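Long-range contacts in pseudouridine synthase (Pyrococcus abyssi, PDB 2AUS), which probably isomerises uridine to pseudouridine in RNA, as the archaeal Cbf5 member of the TruB family, and carries a PUA domain: residues 16-25 with 271-279; 295-304 with 316-325. All blocks are in the same frame, centred on the assembly; numbering follows the deposited sequence.

Interaction 1 (16-25 with 271-279)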
loop_
_atom_site.group_PDB
_atom_site.type_symbol
_atom_site.label_atom_id
_atom_site.label_comp_id
_atom_site.label_asym_id
_atom_site.label_seq_id
_atom_site.Cartn_x
_atom_site.Cartn_y
_atom_site.Cartn_z
ATOM N N ARG A 16 37.146 21.187 -8.751
ATOM C CA ARG A 16 37.924 22.257 -8.147
ATOM C C ARG A 16 39.402 21.941 -8.324
ATOM O O ARG A 16 39.803 20.777 -8.434
ATOM C CB ARG A 16 37.619 22.383 -6.653
ATOM C CG ARG A 16 36.148 22.557 -6.309
ATOM C CD ARG A 16 35.980 22.884 -4.831
ATOM N NE ARG A 16 34.578 22.971 -4.435
ATOM C CZ ARG A 16 33.735 21.943 -4.448
ATOM N NH1 ARG A 16 34.153 20.745 -4.837
ATOM N NH2 ARG A 16 32.475 22.114 -4.072
ATOM N N GLU A 17 40.210 22.990 -8.351
ATOM C CA GLU A 17 41.648 22.853 -8.498
ATOM C C GLU A 17 42.226 22.306 -7.183
ATOM O O GLU A 17 41.702 22.590 -6.108
ATOM C CB GLU A 17 42.230 24.227 -8.817
ATOM C CG GLU A 17 43.677 24.250 -9.220
ATOM C CD GLU A 17 43.993 25.476 -10.050
ATOM O OE1 GLU A 17 43.492 25.558 -11.197
ATOM O OE2 GLU A 17 44.727 26.358 -9.561
ATOM N N VAL A 18 43.286 21.508 -7.278
ATOM C CA VAL A 18 43.934 20.940 -6.101
ATOM C C VAL A 18 45.318 21.560 -5.927
ATOM O O VAL A 18 46.105 21.617 -6.868
ATOM C CB VAL A 18 44.099 19.404 -6.224
ATOM C CG1 VAL A 18 44.868 18.867 -5.024
ATOM C CG2 VAL A 18 42.742 18.729 -6.320
ATOM N N ILE A 19 45.610 22.028 -4.721
ATOM C CA ILE A 19 46.898 22.635 -4.443
ATOM C C ILE A 19 47.676 21.759 -3.465
ATOM O O ILE A 19 47.224 21.505 -2.348
ATOM C CB ILE A 19 46.723 24.045 -3.849
ATOM C CG1 ILE A 19 45.893 24.902 -4.811
ATOM C CG2 ILE A 19 48.086 24.680 -3.597
ATOM C CD1 ILE A 19 45.631 26.300 -4.324
ATOM N N VAL A 20 48.842 21.294 -3.904
ATOM C CA VAL A 20 49.683 20.428 -3.090
ATOM C C VAL A 20 50.601 21.206 -2.162
ATOM O O VAL A 20 51.388 22.047 -2.590
ATOM C CB VAL A 20 50.542 19.501 -3.967
ATOM C CG1 VAL A 20 51.409 18.625 -3.093
ATOM C CG2 VAL A 20 49.653 18.649 -4.840
ATOM N N LYS A 21 50.490 20.906 -0.877
ATOM C CA LYS A 21 51.297 21.558 0.139
ATOM C C LYS A 21 52.528 20.683 0.404
ATOM O O LYS A 21 53.646 21.186 0.491
ATOM C CB LYS A 21 50.448 21.727 1.404
ATOM C CG LYS A 21 51.033 22.595 2.508
ATOM C CD LYS A 21 50.030 22.692 3.657
ATOM C CE LYS A 21 50.624 23.323 4.909
ATOM N NZ LYS A 21 50.959 24.756 4.725
ATOM N N ASP A 22 52.317 19.371 0.502
ATOM C CA ASP A 22 53.396 18.421 0.769
ATOM C C ASP A 22 53.554 17.446 -0.397
ATOM O O ASP A 22 52.881 16.415 -0.436
ATOM C CB ASP A 22 53.091 17.628 2.046
ATOM C CG ASP A 22 54.279 16.794 2.526
ATOM O OD1 ASP A 22 55.020 16.240 1.681
ATOM O OD2 ASP A 22 54.465 16.677 3.758
ATOM N N ASP A 23 54.457 17.757 -1.327
ATOM C CA ASP A 23 54.680 16.918 -2.511
ATOM C C ASP A 23 55.251 15.534 -2.218
ATOM O O ASP A 23 55.143 14.629 -3.046
ATOM C CB ASP A 23 55.633 17.604 -3.500
ATOM C CG ASP A 23 55.266 19.046 -3.774
ATOM O OD1 ASP A 23 54.057 19.349 -3.859
ATOM O OD2 ASP A 23 56.195 19.874 -3.917
ATOM N N LYS A 24 55.863 15.369 -1.050
ATOM C CA LYS A 24 56.475 14.090 -0.706
ATOM C C LYS A 24 55.597 13.124 0.084
ATOM O O LYS A 24 55.959 11.959 0.249
ATOM C CB LYS A 24 57.774 14.336 0.074
ATOM C CG LYS A 24 58.773 15.243 -0.631
ATOM C CD LYS A 24 59.350 14.584 -1.875
ATOM C CE LYS A 24 60.349 15.513 -2.567
ATOM N NZ LYS A 24 61.000 14.874 -3.752
ATOM N N ALA A 25 54.450 13.592 0.566
ATOM C CA ALA A 25 53.576 12.731 1.361
ATOM C C ALA A 25 53.213 11.433 0.654
ATOM O O ALA A 25 52.885 11.423 -0.529
ATOM C CB ALA A 25 52.315 13.476 1.751
ATOM N N VAL A 271 46.999 22.476 10.505
ATOM C CA VAL A 271 47.674 22.764 9.242
ATOM C C VAL A 271 48.805 21.803 8.870
ATOM O O VAL A 271 48.925 21.395 7.712
ATOM C CB VAL A 271 48.224 24.220 9.259
ATOM C CG1 VAL A 271 49.019 24.514 7.988
ATOM C CG2 VAL A 271 47.059 25.196 9.412
ATOM N N PRO A 272 49.656 21.437 9.840
ATOM C CA PRO A 272 50.779 20.520 9.595
ATOM C C PRO A 272 50.370 19.146 9.059
ATOM O O PRO A 272 51.196 18.424 8.506
ATOM C CB PRO A 272 51.437 20.407 10.973
ATOM C CG PRO A 272 51.133 21.727 11.604
ATOM C CD PRO A 272 49.687 21.935 11.228
ATOM N N GLY A 273 49.105 18.784 9.236
ATOM C CA GLY A 273 48.640 17.493 8.763
ATOM C C GLY A 273 48.121 17.506 7.334
ATOM O O GLY A 273 47.835 16.453 6.764
ATOM N N ILE A 274 48.013 18.693 6.749
ATOM C CA ILE A 274 47.506 18.838 5.387
ATOM C C ILE A 274 48.543 18.537 4.305
ATOM O O ILE A 274 49.656 19.053 4.336
ATOM C CB ILE A 274 46.973 20.263 5.172
ATOM C CG1 ILE A 274 45.883 20.558 6.207
ATOM C CG2 ILE A 274 46.461 20.424 3.749
ATOM C CD1 ILE A 274 45.387 21.986 6.183
ATOM N N VAL A 275 48.169 17.697 3.347
ATOM C CA VAL A 275 49.062 17.345 2.248
ATOM C C VAL A 275 48.704 18.187 1.021
ATOM O O VAL A 275 49.566 18.801 0.398
ATOM C CB VAL A 275 48.943 15.848 1.898
ATOM C CG1 VAL A 275 49.676 15.552 0.589
ATOM C CG2 VAL A 275 49.522 15.008 3.039
ATOM N N LYS A 276 47.421 18.207 0.689
ATOM C CA LYS A 276 46.929 18.971 -0.446
ATOM C C LYS A 276 45.458 19.286 -0.186
ATOM O O LYS A 276 44.814 18.633 0.644
ATOM C CB LYS A 276 47.082 18.149 -1.729
ATOM C CG LYS A 276 46.419 16.793 -1.651
ATOM C CD LYS A 276 46.898 15.864 -2.756
ATOM C CE LYS A 276 46.198 14.524 -2.663
ATOM N NZ LYS A 276 46.677 13.590 -3.709
ATOM N N LEU A 277 44.932 20.286 -0.887
ATOM C CA LEU A 277 43.544 20.689 -0.717
ATOM C C LEU A 277 42.983 21.437 -1.920
ATOM O O LEU A 277 43.724 21.896 -2.786
ATOM C CB LEU A 277 43.370 21.559 0.539
ATOM C CG LEU A 277 44.396 22.589 1.045
ATOM C CD1 LEU A 277 45.205 23.204 -0.072
ATOM C CD2 LEU A 277 43.644 23.662 1.835
ATOM N N ASN A 278 41.661 21.541 -1.971
ATOM C CA ASN A 278 40.999 22.246 -3.055
ATOM C C ASN A 278 41.170 23.743 -2.867
ATOM O O ASN A 278 41.301 24.236 -1.740
ATOM C CB ASN A 278 39.509 21.916 -3.072
ATOM C CG ASN A 278 39.220 20.570 -3.680
ATOM O OD1 ASN A 278 38.323 19.863 -3.234
ATOM N ND2 ASN A 278 39.975 20.208 -4.718
ATOM N N ALA A 279 41.185 24.463 -3.979
ATOM C CA ALA A 279 41.300 25.909 -3.930
ATOM C C ALA A 279 39.913 26.430 -3.585
ATOM O O ALA A 279 38.939 25.674 -3.575
ATOM C CB ALA A 279 41.730 26.444 -5.290
HETATM O O HOH W 1 35.591 25.692 -3.114
#

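Interaction 2 (295-304 with 316-325)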
loop_
_atom_site.group_PDB
_atom_site.type_symbol
_atom_site.label_atom_id
_atom_site.label_comp_id
_atom_site.label_asym_id
_atom_site.label_seq_id
_atom_site.Cartn_x
_atom_site.Cartn_y
_atom_site.Cartn_z
ATOM N N GLU A 295 39.801 8.286 1.134
ATOM C CA GLU A 295 38.769 7.753 2.026
ATOM C C GLU A 295 38.278 8.966 2.803
ATOM O O GLU A 295 39.065 9.860 3.102
ATOM C CB GLU A 295 39.347 6.771 3.042
ATOM C CG GLU A 295 40.018 5.539 2.462
ATOM C CD GLU A 295 41.055 4.965 3.410
ATOM O OE1 GLU A 295 42.176 5.519 3.468
ATOM O OE2 GLU A 295 40.738 3.976 4.102
ATOM N N LEU A 296 36.997 9.002 3.139
ATOM C CA LEU A 296 36.466 10.118 3.898
ATOM C C LEU A 296 36.828 9.933 5.367
ATOM O O LEU A 296 36.485 8.924 5.985
ATOM C CB LEU A 296 34.949 10.183 3.754
ATOM C CG LEU A 296 34.216 11.184 4.653
ATOM C CD1 LEU A 296 34.628 12.604 4.289
ATOM C CD2 LEU A 296 32.701 11.002 4.480
ATOM N N VAL A 297 37.524 10.905 5.935
ATOM C CA VAL A 297 37.891 10.806 7.341
ATOM C C VAL A 297 36.826 11.467 8.216
ATOM O O VAL A 297 36.342 10.879 9.188
ATOM C CB VAL A 297 39.229 11.518 7.631
ATOM C CG1 VAL A 297 39.565 11.385 9.119
ATOM C CG2 VAL A 297 40.340 10.937 6.741
ATOM N N ALA A 298 36.472 12.698 7.858
ATOM C CA ALA A 298 35.514 13.460 8.642
ATOM C C ALA A 298 34.979 14.670 7.898
ATOM O O ALA A 298 35.566 15.121 6.923
ATOM C CB ALA A 298 36.185 13.917 9.924
ATOM N N LEU A 299 33.849 15.185 8.370
ATOM C CA LEU A 299 33.243 16.371 7.799
ATOM C C LEU A 299 33.529 17.461 8.813
ATOM O O LEU A 299 33.559 17.200 10.020
ATOM C CB LEU A 299 31.728 16.192 7.632
ATOM C CG LEU A 299 31.277 15.311 6.468
ATOM C CD1 LEU A 299 29.748 15.234 6.420
ATOM C CD2 LEU A 299 31.815 15.891 5.160
ATOM N N GLY A 300 33.759 18.677 8.340
ATOM C CA GLY A 300 34.037 19.744 9.273
ATOM C C GLY A 300 33.851 21.127 8.696
ATOM O O GLY A 300 33.542 21.288 7.514
ATOM N N LYS A 301 34.046 22.128 9.546
ATOM C CA LYS A 301 33.911 23.518 9.148
ATOM C C LYS A 301 35.313 24.084 9.028
ATOM O O LYS A 301 36.098 24.010 9.967
ATOM C CB LYS A 301 33.117 24.293 10.203
ATOM C CG LYS A 301 32.756 25.713 9.792
ATOM C CD LYS A 301 32.146 26.503 10.958
ATOM C CE LYS A 301 30.839 25.888 11.469
ATOM N NZ LYS A 301 29.721 25.977 10.470
ATOM N N ALA A 302 35.636 24.627 7.863
ATOM C CA ALA A 302 36.955 25.204 7.652
ATOM C C ALA A 302 37.122 26.394 8.593
ATOM O O ALA A 302 36.202 27.195 8.751
ATOM C CB ALA A 302 37.104 25.656 6.206
ATOM N N MET A 303 38.291 26.497 9.217
ATOM C CA MET A 303 38.579 27.589 10.141
ATOM C C MET A 303 39.402 28.668 9.456
ATOM O O MET A 303 39.563 29.769 9.977
ATOM C CB MET A 303 39.315 27.065 11.374
ATOM C CG MET A 303 38.432 26.206 12.266
ATOM S SD MET A 303 36.929 27.081 12.787
ATOM C CE MET A 303 35.709 26.372 11.715
ATOM N N MET A 304 39.935 28.330 8.289
ATOM C CA MET A 304 40.711 29.272 7.507
ATOM C C MET A 304 40.487 29.004 6.027
ATOM O O MET A 304 39.797 28.056 5.659
ATOM C CB MET A 304 42.203 29.209 7.872
ATOM C CG MET A 304 42.782 27.835 8.124
ATOM S SD MET A 304 44.528 27.943 8.640
ATOM C CE MET A 304 44.354 28.187 10.401
ATOM N N ILE A 316 44.577 25.551 13.903
ATOM C CA ILE A 316 43.505 24.634 13.558
ATOM C C ILE A 316 42.956 25.001 12.184
ATOM O O ILE A 316 42.495 26.124 11.964
ATOM C CB ILE A 316 42.379 24.699 14.597
ATOM C CG1 ILE A 316 42.922 24.238 15.952
ATOM C CG2 ILE A 316 41.206 23.826 14.164
ATOM C CD1 ILE A 316 41.918 24.332 17.080
ATOM N N ALA A 317 43.025 24.057 11.253
ATOM C CA ALA A 317 42.536 24.304 9.907
ATOM C C ALA A 317 41.057 23.953 9.801
ATOM O O ALA A 317 40.305 24.612 9.085
ATOM C CB ALA A 317 43.345 23.496 8.904
ATOM N N VAL A 318 40.635 22.917 10.516
ATOM C CA VAL A 318 39.238 22.509 10.471
ATOM C C VAL A 318 38.664 22.081 11.813
ATOM O O VAL A 318 39.291 21.326 12.559
ATOM C CB VAL A 318 39.021 21.322 9.502
ATOM C CG1 VAL A 318 37.541 20.947 9.472
ATOM C CG2 VAL A 318 39.512 21.679 8.106
ATOM N N ASP A 319 37.463 22.568 12.108
ATOM C CA ASP A 319 36.772 22.185 13.328
ATOM C C ASP A 319 35.920 20.983 12.955
ATOM O O ASP A 319 34.862 21.123 12.344
ATOM C CB ASP A 319 35.885 23.316 13.846
ATOM C CG ASP A 319 36.519 24.062 15.001
ATOM O OD1 ASP A 319 36.999 23.390 15.942
ATOM O OD2 ASP A 319 36.534 25.311 14.981
ATOM N N VAL A 320 36.400 19.798 13.310
ATOM C CA VAL A 320 35.706 18.558 12.985
ATOM C C VAL A 320 34.352 18.436 13.669
ATOM O O VAL A 320 34.248 18.541 14.889
ATOM C CB VAL A 320 36.589 17.343 13.341
ATOM C CG1 VAL A 320 35.848 16.052 13.040
ATOM C CG2 VAL A 320 37.896 17.409 12.555
ATOM N N GLU A 321 33.313 18.206 12.872
ATOM C CA GLU A 321 31.962 18.081 13.396
ATOM C C GLU A 321 31.514 16.629 13.466
ATOM O O GLU A 321 30.703 16.266 14.315
ATOM C CB GLU A 321 30.988 18.880 12.530
ATOM C CG GLU A 321 31.412 20.322 12.335
ATOM C CD GLU A 321 30.372 21.147 11.602
ATOM O OE1 GLU A 321 29.914 20.712 10.523
ATOM O OE2 GLU A 321 30.024 22.240 12.106
ATOM N N LYS A 322 32.039 15.799 12.570
ATOM C CA LYS A 322 31.685 14.387 12.558
ATOM C C LYS A 322 32.816 13.540 11.976
ATOM O O LYS A 322 33.325 13.834 10.894
ATOM C CB LYS A 322 30.398 14.167 11.753
ATOM C CG LYS A 322 30.052 12.698 11.520
ATOM C CD LYS A 322 29.796 11.944 12.823
ATOM C CE LYS A 322 29.603 10.457 12.558
ATOM N NZ LYS A 322 29.390 9.694 13.813
ATOM N N VAL A 323 33.204 12.500 12.714
ATOM C CA VAL A 323 34.266 11.593 12.302
ATOM C C VAL A 323 33.655 10.302 11.775
ATOM O O VAL A 323 32.749 9.749 12.390
ATOM C CB VAL A 323 35.203 11.242 13.489
ATOM C CG1 VAL A 323 36.222 10.204 13.058
ATOM C CG2 VAL A 323 35.915 12.492 13.981
ATOM N N PHE A 324 34.142 9.833 10.628
ATOM C CA PHE A 324 33.656 8.592 10.031
ATOM C C PHE A 324 34.687 7.475 10.124
ATOM O O PHE A 324 34.348 6.314 10.318
ATOM C CB PHE A 324 33.277 8.837 8.571
ATOM C CG PHE A 324 32.121 9.757 8.413
ATOM C CD1 PHE A 324 30.823 9.292 8.597
ATOM C CD2 PHE A 324 32.324 11.102 8.167
ATOM C CE1 PHE A 324 29.735 10.160 8.531
ATOM C CE2 PHE A 324 31.245 11.978 8.102
ATOM C CZ PHE A 324 29.948 11.505 8.288
ATOM N N MET A 325 35.950 7.845 9.985
ATOM C CA MET A 325 37.074 6.913 10.036
ATOM C C MET A 325 37.202 6.182 11.383
ATOM O O MET A 325 37.327 6.819 12.424
ATOM C CB MET A 325 38.357 7.706 9.760
ATOM C CG MET A 325 39.658 6.936 9.872
ATOM S SD MET A 325 39.840 5.763 8.545
ATOM C CE MET A 325 39.928 6.900 7.130
#

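Interaction 1 (16-25 with 271-279)
Ala25 CB presses into the fork of Val275, 3.4 Å from CG2, tighter than an ordinary methyl contact. This apolar pair lies just past an antiparallel ladder, beyond the turn from Asp22 to Ala25; in the ladder strand 18-20, from the N-terminal part of the chain, adds an outermost strand to the PUA-domain sheet beside strand 274-278. At its middle Ile19 and Leu277 exchange a pair of backbone bonds, the one from Ile19 N to Leu277 O almost straight at 177°. Ile19 sends CD1 to Ala279 CB at 4.0 Å and also rests on helix 306-311. Val275 and Lys276 form a classic beta bulge opposite Trp254, and the carbonyl of Val275 accepts from both Lys21 N and Asp22 N. With chi1 at -170°, Lys21 CG points away from the backbone N; the chain runs past Ile274 and turns at the end, leaving CE 3.7 Å from Val271 CG1 and NZ hydrogen-bonded to the carbonyl oxygens of Met309 and Arg312. At the polar edge Asn278 OD1 takes the backbone N-H of Lys252. Glu17 O is gripped from opposite faces of its carbonyl plane: Ala279 N approaches at 2.9 Å, and Asn278 ND2 comes from above the plane at 3.3 Å.

Interaction 2 (295-304 with 316-325)
Phe324 turns the CD2-CE2 side of its ring to Leu296 and Leu299 at the tight end of this antiparallel strand pair, part of the PUA-domain sheet. Leu299 CG meets the ring edge, 3.7 Å from CE2, whereas Leu296 CD2 approaches Phe324 CD2 obliquely, also at 3.7 Å. Phe324 CG lies anti to its carbonyl carbon (chi1 -66°), which brings the ring edge up against strand 296-302. Next to it Met325 CB touches Val297 CG1 at 3.9 Å, and Val297 O accepts from both Phe324 N and Met325 N. A classic bulge at Glu321 and Lys322 faces Leu299, whose carbonyl takes both of their N-H groups; past it the register has moved by one residue. Gly300 is then set against Val320, and Val318 CG1 lies 3.7 Å from Gly300 CA, taking up the room where a side chain on Gly300 would point.

The exposed Lys301 and Glu321 make up the looser, solvent-facing part. Lys301 NZ stays 4.1 Å from Glu321 OE2, beyond a salt bridge, though the opposite charges probably still attract. Farther along, Met303 CG lies 4.1 Å from Ile316 CG2. Strand 286-291 flanks strand 296-302, and 269-270 flanks 316-323. Helix 257-264 packs on Val297, Ala298 and Met325; at the far end helix 306-311 meets Met304 and Ala317 through Met309.

Overall arrangement
Both contacts are antiparallel pairings within one mixed sheet of the PUA domain, their centres about 15 Å apart. Interaction 2 is the more buried and joins strands close in sequence, linked through helix 306-311; interaction 1 lies nearer the surface and brings a distant N-terminal segment to the sheet's edge. Backbone bonds lace both, more of them in interaction 2. The side chains differ: an aromatic and aliphatic cluster in interaction 2, and in interaction 1 the polar ends of Arg16, Lys21 and Asn278 tied to backbone atoms of neighbouring parts of the chain. The two meet directly, Ile274 CD1 lying 3.7 Å from Ala317 CB and Val271 CG2 lying 3.8 Å from Met304 SD. Helix 306-311 touches both.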